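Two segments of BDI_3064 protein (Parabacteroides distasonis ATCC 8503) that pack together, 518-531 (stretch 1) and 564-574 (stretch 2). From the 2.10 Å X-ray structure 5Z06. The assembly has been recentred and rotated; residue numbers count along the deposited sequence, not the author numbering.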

ATOM      1  N   THR A 518      30.756   0.744  11.705  1.00 33.28           N
ATOM      2  CA  THR A 518      30.277  -0.612  11.897  1.00 32.22           C
ATOM      3  C   THR A 518      28.955  -0.581  12.671  1.00 31.20           C
ATOM      4  O   THR A 518      28.819   0.145  13.655  1.00 29.26           O
ATOM      5  CB  THR A 518      31.319  -1.459  12.633  1.00 30.31           C
ATOM      6  OG1 THR A 518      32.491  -1.536  11.821  1.00 34.54           O
ATOM      7  CG2 THR A 518      30.820  -2.890  12.869  1.00 30.69           C
ATOM      8  N   TYR A 519      28.004  -1.396  12.209  1.00 30.47           N
ATOM      9  CA  TYR A 519      26.678  -1.540  12.817  1.00 30.08           C
ATOM     10  C   TYR A 519      26.407  -3.007  12.892  1.00 31.88           C
ATOM     11  O   TYR A 519      26.491  -3.708  11.872  1.00 33.76           O
ATOM     12  CB  TYR A 519      25.603  -0.883  11.953  1.00 29.83           C
ATOM     13  CG  TYR A 519      25.944   0.523  11.582  1.00 29.73           C
ATOM     14  CD1 TYR A 519      25.700   1.581  12.461  1.00 28.93           C
ATOM     15  CD2 TYR A 519      26.562   0.794  10.370  1.00 30.58           C
ATOM     16  CE1 TYR A 519      26.034   2.879  12.114  1.00 29.86           C
ATOM     17  CE2 TYR A 519      26.899   2.084  10.014  1.00 30.43           C
ATOM     18  CZ  TYR A 519      26.639   3.112  10.877  1.00 28.77           C
ATOM     19  OH  TYR A 519      26.997   4.359  10.476  1.00 29.18           O
ATOM     20  N   TYR A 520      26.111  -3.489  14.094  1.00 33.27           N
ATOM     21  CA  TYR A 520      25.782  -4.893  14.299  1.00 32.33           C
ATOM     22  C   TYR A 520      26.865  -5.745  13.659  1.00 33.89           C
ATOM     23  O   TYR A 520      26.592  -6.753  12.997  1.00 32.77           O
ATOM     24  CB  TYR A 520      24.381  -5.193  13.743  1.00 31.89           C
ATOM     25  CG  TYR A 520      23.407  -4.166  14.263  1.00 31.88           C
ATOM     26  CD1 TYR A 520      22.919  -4.249  15.562  1.00 30.93           C
ATOM     27  CD2 TYR A 520      23.048  -3.068  13.503  1.00 30.45           C
ATOM     28  CE1 TYR A 520      22.090  -3.282  16.082  1.00 29.87           C
ATOM     29  CE2 TYR A 520      22.191  -2.108  14.017  1.00 31.07           C
ATOM     30  CZ  TYR A 520      21.731  -2.220  15.318  1.00 30.04           C
ATOM     31  OH  TYR A 520      20.889  -1.287  15.866  1.00 31.09           O
ATOM     32  N   GLY A 521      28.112  -5.298  13.836  1.00 33.62           N
ATOM     33  CA  GLY A 521      29.271  -6.049  13.369  1.00 34.49           C
ATOM     34  C   GLY A 521      29.575  -6.002  11.894  1.00 33.95           C
ATOM     35  O   GLY A 521      30.575  -6.594  11.470  1.00 36.19           O
ATOM     36  N   GLU A 522      28.731  -5.308  11.122  1.00 35.53           N
ATOM     37  CA  GLU A 522      28.905  -5.152   9.690  1.00 35.44           C
ATOM     38  C   GLU A 522      29.481  -3.788   9.423  1.00 34.70           C
ATOM     39  O   GLU A 522      28.850  -2.777   9.734  1.00 33.52           O
ATOM     40  CB  GLU A 522      27.576  -5.269   8.960  1.00 36.91           C
ATOM     41  CG  GLU A 522      26.959  -6.652   9.024  1.00 39.58           C
ATOM     42  CD  GLU A 522      27.775  -7.699   8.318  1.00 41.99           C
ATOM     43  OE1 GLU A 522      28.545  -7.348   7.412  1.00 45.06           O
ATOM     44  OE2 GLU A 522      27.646  -8.888   8.663  1.00 47.74           O
ATOM     45  N   ASN A 523      30.676  -3.771   8.834  1.00 34.70           N
ATOM     46  CA  ASN A 523      31.274  -2.547   8.419  1.00 33.58           C
ATOM     47  C   ASN A 523      30.693  -2.059   7.106  1.00 32.55           C
ATOM     48  O   ASN A 523      30.888  -2.679   6.068  1.00 31.15           O
ATOM     49  CB  ASN A 523      32.759  -2.662   8.250  1.00 34.53           C
ATOM     50  CG  ASN A 523      33.353  -1.314   8.042  1.00 35.88           C
ATOM     51  OD1 ASN A 523      33.457  -0.851   6.916  1.00 38.23           O
ATOM     52  ND2 ASN A 523      33.594  -0.611   9.131  1.00 37.32           N
ATOM     53  N   LEU A 524      30.044  -0.908   7.171  1.00 30.77           N
ATOM     54  CA  LEU A 524      29.328  -0.355   6.057  1.00 33.00           C
ATOM     55  C   LEU A 524      30.240   0.606   5.318  1.00 32.24           C
ATOM     56  O   LEU A 524      30.530   1.682   5.827  1.00 31.85           O
ATOM     57  CB  LEU A 524      28.085   0.379   6.591  1.00 33.55           C
ATOM     58  CG  LEU A 524      26.939   0.580   5.632  1.00 34.97           C
ATOM     59  CD1 LEU A 524      26.453  -0.760   5.076  1.00 35.94           C
ATOM     60  CD2 LEU A 524      25.811   1.322   6.337  1.00 34.55           C
ATOM     61  N   LYS A 525      30.706   0.221   4.131  1.00 32.25           N
ATOM     62  CA  LYS A 525      31.574   1.107   3.350  1.00 32.88           C
ATOM     63  C   LYS A 525      30.862   2.360   2.861  1.00 32.01           C
ATOM     64  O   LYS A 525      31.417   3.453   2.860  1.00 34.00           O
ATOM     65  CB  LYS A 525      32.184   0.362   2.175  1.00 34.57           C
ATOM     66  CG  LYS A 525      33.252  -0.647   2.585  1.00 35.43           C
ATOM     67  CD  LYS A 525      33.661  -1.490   1.383  1.00 36.13           C
ATOM     68  CE  LYS A 525      34.836  -2.401   1.669  1.00 36.66           C
ATOM     69  NZ  LYS A 525      34.402  -3.816   1.797  1.00 37.58           N
ATOM     70  N   VAL A 526      29.618   2.211   2.457  1.00 31.61           N
ATOM     71  CA  VAL A 526      28.857   3.318   1.921  1.00 29.41           C
ATOM     72  C   VAL A 526      27.502   3.338   2.594  1.00 29.86           C
ATOM     73  O   VAL A 526      26.932   2.296   2.929  1.00 30.99           O
ATOM     74  CB  VAL A 526      28.691   3.134   0.416  1.00 30.18           C
ATOM     75  CG1 VAL A 526      27.609   4.051  -0.157  1.00 30.85           C
ATOM     76  CG2 VAL A 526      30.024   3.361  -0.284  1.00 30.63           C
ATOM     77  N   GLY A 527      26.965   4.524   2.750  1.00 29.98           N
ATOM     78  CA  GLY A 527      25.596   4.659   3.165  1.00 31.02           C
ATOM     79  C   GLY A 527      25.431   5.683   4.247  1.00 31.56           C
ATOM     80  O   GLY A 527      26.253   5.782   5.167  1.00 32.56           O
ATOM     81  N   VAL A 528      24.337   6.417   4.156  1.00 31.40           N
ATOM     82  CA  VAL A 528      23.965   7.368   5.176  1.00 29.64           C
ATOM     83  C   VAL A 528      23.504   6.555   6.358  1.00 29.68           C
ATOM     84  O   VAL A 528      22.771   5.566   6.204  1.00 27.59           O
ATOM     85  CB  VAL A 528      22.803   8.246   4.716  1.00 30.30           C
ATOM     86  CG1 VAL A 528      22.269   9.096   5.871  1.00 30.09           C
ATOM     87  CG2 VAL A 528      23.251   9.136   3.562  1.00 30.92           C
ATOM     88  N   SER A 529      23.929   6.979   7.542  1.00 28.74           N
ATOM     89  CA  SER A 529      23.511   6.335   8.770  1.00 28.04           C
ATOM     90  C   SER A 529      23.820   4.848   8.659  1.00 29.13           C
ATOM     91  O   SER A 529      24.900   4.508   8.145  1.00 31.87           O
ATOM     92  CB  SER A 529      22.044   6.655   9.049  1.00 28.50           C
ATOM     93  OG  SER A 529      21.715   6.266  10.355  1.00 28.78           O
ATOM     94  N   ASN A 530      22.929   3.959   9.116  1.00 29.71           N
ATOM     95  CA  ASN A 530      23.159   2.527   8.953  1.00 29.04           C
ATOM     96  C   ASN A 530      22.465   1.926   7.738  1.00 29.01           C
ATOM     97  O   ASN A 530      22.303   0.714   7.668  1.00 28.91           O
ATOM     98  CB  ASN A 530      22.893   1.735  10.252  1.00 30.53           C
ATOM     99  CG  ASN A 530      21.451   1.778  10.709  1.00 29.06           C
ATOM    100  OD1 ASN A 530      20.598   2.408  10.092  1.00 28.99           O
ATOM    101  ND2 ASN A 530      21.179   1.089  11.808  1.00 28.77           N
ATOM    102  N   GLY A 531      22.108   2.775   6.768  1.00 28.45           N
ATOM    103  CA  GLY A 531      21.612   2.334   5.463  1.00 29.40           C
ATOM    104  C   GLY A 531      20.357   3.036   4.975  1.00 30.21           C
ATOM    105  O   GLY A 531      20.039   2.986   3.785  1.00 28.48           O
ATOM    106  N   ALA A 564      20.818  -4.871   4.624  1.00 25.72           N
ATOM    107  CA  ALA A 564      19.764  -5.799   4.967  1.00 24.80           C
ATOM    108  C   ALA A 564      20.059  -6.476   6.293  1.00 26.54           C
ATOM    109  O   ALA A 564      19.205  -6.518   7.174  1.00 25.95           O
ATOM    110  CB  ALA A 564      19.567  -6.826   3.872  1.00 24.40           C
ATOM    111  N   LYS A 565      21.273  -6.994   6.443  1.00 27.68           N
ATOM    112  CA  LYS A 565      21.644  -7.665   7.682  1.00 27.89           C
ATOM    113  C   LYS A 565      21.602  -6.753   8.889  1.00 26.61           C
ATOM    114  O   LYS A 565      21.239  -7.190   9.964  1.00 26.05           O
ATOM    115  CB  LYS A 565      23.038  -8.247   7.558  1.00 31.07           C
ATOM    116  CG  LYS A 565      23.076  -9.509   6.717  1.00 34.31           C
ATOM    117  CD  LYS A 565      24.503  -9.835   6.325  1.00 38.45           C
ATOM    118  CE  LYS A 565      25.036 -11.086   6.982  1.00 41.96           C
ATOM    119  NZ  LYS A 565      26.515 -11.115   6.832  1.00 44.65           N
ATOM    120  N   ILE A 566      22.032  -5.507   8.700  1.00 26.62           N
ATOM    121  CA  ILE A 566      22.032  -4.498   9.738  1.00 26.06           C
ATOM    122  C   ILE A 566      20.611  -4.262  10.182  1.00 28.12           C
ATOM    123  O   ILE A 566      20.318  -4.180  11.362  1.00 26.36           O
ATOM    124  CB  ILE A 566      22.639  -3.170   9.218  1.00 25.70           C
ATOM    125  CG1 ILE A 566      24.181  -3.226   9.229  1.00 26.22           C
ATOM    126  CG2 ILE A 566      22.192  -1.974  10.041  1.00 24.02           C
ATOM    127  CD1 ILE A 566      24.862  -2.203   8.344  1.00 24.90           C
ATOM    128  N   ASN A 567      19.738  -4.108   9.196  1.00 28.86           N
ATOM    129  CA  ASN A 567      18.342  -3.897   9.448  1.00 27.27           C
ATOM    130  C   ASN A 567      17.764  -5.091  10.235  1.00 28.19           C
ATOM    131  O   ASN A 567      17.142  -4.901  11.295  1.00 29.97           O
ATOM    132  CB  ASN A 567      17.613  -3.615   8.107  1.00 26.40           C
ATOM    133  CG  ASN A 567      16.219  -3.079   8.306  1.00 25.21           C
ATOM    134  OD1 ASN A 567      15.425  -3.692   9.025  1.00 23.43           O
ATOM    135  ND2 ASN A 567      15.895  -1.964   7.640  1.00 23.00           N
ATOM    136  N   GLN A 568      18.009  -6.307   9.768  1.00 26.30           N
ATOM    137  CA  GLN A 568      17.546  -7.467  10.499  1.00 28.03           C
ATOM    138  C   GLN A 568      18.090  -7.477  11.921  1.00 27.99           C
ATOM    139  O   GLN A 568      17.357  -7.806  12.867  1.00 26.88           O
ATOM    140  CB  GLN A 568      17.913  -8.786   9.822  1.00 28.51           C
ATOM    141  CG  GLN A 568      17.245  -9.980  10.490  1.00 28.70           C
ATOM    142  CD  GLN A 568      17.823 -11.310  10.091  1.00 29.31           C
ATOM    143  OE1 GLN A 568      19.001 -11.422   9.849  1.00 28.22           O
ATOM    144  NE2 GLN A 568      16.989 -12.343  10.076  1.00 30.16           N
ATOM    145  N   ARG A 569      19.362  -7.139  12.080  1.00 26.68           N
ATOM    146  CA  ARG A 569      19.978  -7.234  13.416  1.00 28.92           C
ATOM    147  C   ARG A 569      19.476  -6.200  14.381  1.00 27.72           C
ATOM    148  O   ARG A 569      19.375  -6.470  15.574  1.00 27.69           O
ATOM    149  CB  ARG A 569      21.487  -7.196  13.344  1.00 29.76           C
ATOM    150  CG  ARG A 569      21.989  -8.489  12.753  1.00 29.48           C
ATOM    151  CD  ARG A 569      23.398  -8.338  12.293  1.00 29.58           C
ATOM    152  NE  ARG A 569      23.830  -9.553  11.619  1.00 30.79           N
ATOM    153  CZ  ARG A 569      25.091  -9.811  11.301  1.00 29.49           C
ATOM    154  NH1 ARG A 569      26.048  -8.951  11.632  1.00 28.45           N
ATOM    155  NH2 ARG A 569      25.396 -10.940  10.673  1.00 27.05           N
ATOM    156  N   TYR A 570      19.174  -5.025  13.857  1.00 27.11           N
ATOM    157  CA  TYR A 570      18.488  -4.000  14.616  1.00 27.52           C
ATOM    158  C   TYR A 570      17.144  -4.536  15.106  1.00 27.08           C
ATOM    159  O   TYR A 570      16.718  -4.279  16.236  1.00 25.45           O
ATOM    160  CB  TYR A 570      18.249  -2.777  13.747  1.00 26.50           C
ATOM    161  CG  TYR A 570      17.292  -1.814  14.379  1.00 29.49           C
ATOM    162  CD1 TYR A 570      15.913  -1.953  14.202  1.00 28.63           C
ATOM    163  CD2 TYR A 570      17.752  -0.771  15.206  1.00 30.16           C
ATOM    164  CE1 TYR A 570      15.023  -1.083  14.803  1.00 30.14           C
ATOM    165  CE2 TYR A 570      16.859   0.117  15.800  1.00 30.87           C
ATOM    166  CZ  TYR A 570      15.494  -0.033  15.593  1.00 30.65           C
ATOM    167  OH  TYR A 570      14.598   0.836  16.199  1.00 30.98           O
ATOM    168  N   CYS A 571      16.455  -5.219  14.205  1.00 26.84           N
ATOM    169  CA  CYS A 571      15.101  -5.668  14.470  1.00 28.09           C
ATOM    170  C   CYS A 571      15.134  -6.804  15.482  1.00 27.85           C
ATOM    171  O   CYS A 571      14.303  -6.851  16.381  1.00 28.54           O
ATOM    172  CB  CYS A 571      14.376  -6.066  13.182  1.00 27.33           C
ATOM    173  SG  CYS A 571      13.987  -4.639  12.167  1.00 27.80           S
ATOM    174  N   ILE A 572      16.125  -7.678  15.376  1.00 27.48           N
ATOM    175  CA  ILE A 572      16.255  -8.752  16.344  1.00 28.18           C
ATOM    176  C   ILE A 572      16.536  -8.110  17.710  1.00 28.58           C
ATOM    177  O   ILE A 572      15.829  -8.357  18.698  1.00 28.36           O
ATOM    178  CB  ILE A 572      17.327  -9.760  15.947  1.00 29.09           C
ATOM    179  CG1 ILE A 572      16.933 -10.456  14.625  1.00 29.56           C
ATOM    180  CG2 ILE A 572      17.489 -10.839  17.024  1.00 30.71           C
ATOM    181  CD1 ILE A 572      18.103 -11.117  13.930  1.00 28.90           C
ATOM    182  N   GLU A 573      17.539  -7.249  17.727  1.00 27.90           N
ATOM    183  CA  GLU A 573      17.890  -6.524  18.928  1.00 29.21           C
ATOM    184  C   GLU A 573      16.673  -5.830  19.514  1.00 28.18           C
ATOM    185  O   GLU A 573      16.452  -5.919  20.713  1.00 30.50           O
ATOM    186  CB  GLU A 573      19.015  -5.548  18.650  1.00 28.94           C
ATOM    187  CG  GLU A 573      19.475  -4.784  19.886  1.00 31.04           C
ATOM    188  CD  GLU A 573      20.868  -4.240  19.715  1.00 31.45           C
ATOM    189  OE1 GLU A 573      21.754  -5.012  19.296  1.00 34.82           O
ATOM    190  OE2 GLU A 573      21.065  -3.044  19.961  1.00 32.15           O
ATOM    191  N   ASN A 574      15.894  -5.150  18.667  1.00 28.71           N
ATOM    192  CA  ASN A 574      14.603  -4.556  19.055  1.00 26.89           C
ATOM    193  C   ASN A 574      14.709  -3.629  20.256  1.00 28.06           C
ATOM    194  O   ASN A 574      13.980  -3.780  21.243  1.00 27.67           O
ATOM    195  CB  ASN A 574      13.565  -5.643  19.347  1.00 25.97           C
ATOM    196  CG  ASN A 574      12.158  -5.096  19.447  1.00 25.53           C
ATOM    197  OD1 ASN A 574      11.860  -3.951  19.022  1.00 24.03           O
ATOM    198  ND2 ASN A 574      11.274  -5.917  19.978  1.00 23.85           N
TER
HETATM  199  O   HOH W   1      19.904  -1.455  18.278  1.00 34.04           O

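The contact joins a tight hairpin, centred on the type I' turn from Tyr519 to Glu522, to one side of the helix that carries residues 564-573. The backbones come closest at Tyr520 and Ile566, whose CA atoms lie 5.9 Å apart, and the two stretches together bury 544 Å².

The turn is closed by paired backbone hydrogen bonds, Glu522 N to Tyr519 O (2.9 Å) and Tyr519 N to Glu522 O (3.0 Å). Tyr520 and Gly521 occupy its corners with positive phi, a value that favours glycine at the second corner. This backbone directs the CA-to-CB bond of Tyr520 toward the helix, and an m rotamer (chi1 -50°) with chi2 of -78° lays the ring along it. One ring face covers Arg569 C and Tyr570 CA. Around the ring, CD2 approaches Ile566 CG2 at 3.7 Å, and CZ lies 3.9 Å from Tyr570 CB. The hydroxyl reaches the edge of the Tyr570 ring, with Tyr520 OH 3.2 Å from Tyr570 CD2. Beyond it, water 1 lies 2.6 Å from Tyr520 OH and donates a hydrogen bond to Glu573 OE2, also at 2.6 Å, so the water links the tyrosine to the last helical turn.

Arg569 points its CA-to-CB bond toward the hairpin and starts out beside Tyr520, the two CB atoms being 3.5 Å apart. From chi1 of -71° (m) the chain runs extended, with chi2 and chi3 both t, and this carries the guanidinium out to the turn. There NH1 donates a short hydrogen bond to Tyr520 O (2.6 Å, 141° at the hydrogen), with the oxygen near the guanidinium plane.

Glu522 adds charge pairing, adopting m for both chi1 and chi2. This bent conformation brings its carboxylate to two basic residues one helical turn apart: OE2 forms salt bridges with Lys565 NZ at 3.1 Å, also a hydrogen bond, and with Arg569 NH1 at 3.4 Å. Lys565 approaches with chi3 between the wells, at 112°.

Beneath these polar contacts, Ile566 is the apolar centre. Its CA-to-CB bond points sideways, but chi1 of -80° (m) and chi2 of 161° (t) send CG1 and CD1 into the hairpin. CG1 lies 3.9 Å from Tyr519 CB and 4.0 Å from Glu522 CB, while CD1 meets Leu524 CD1 at 3.9 Å. The other branch, CG2, packs 3.6 Å from Asn530 O as well as against Tyr520. Tyr519 starts toward the helix, yet its end leads away, and its hydroxyl is hydrogen-bonded elsewhere in the structure.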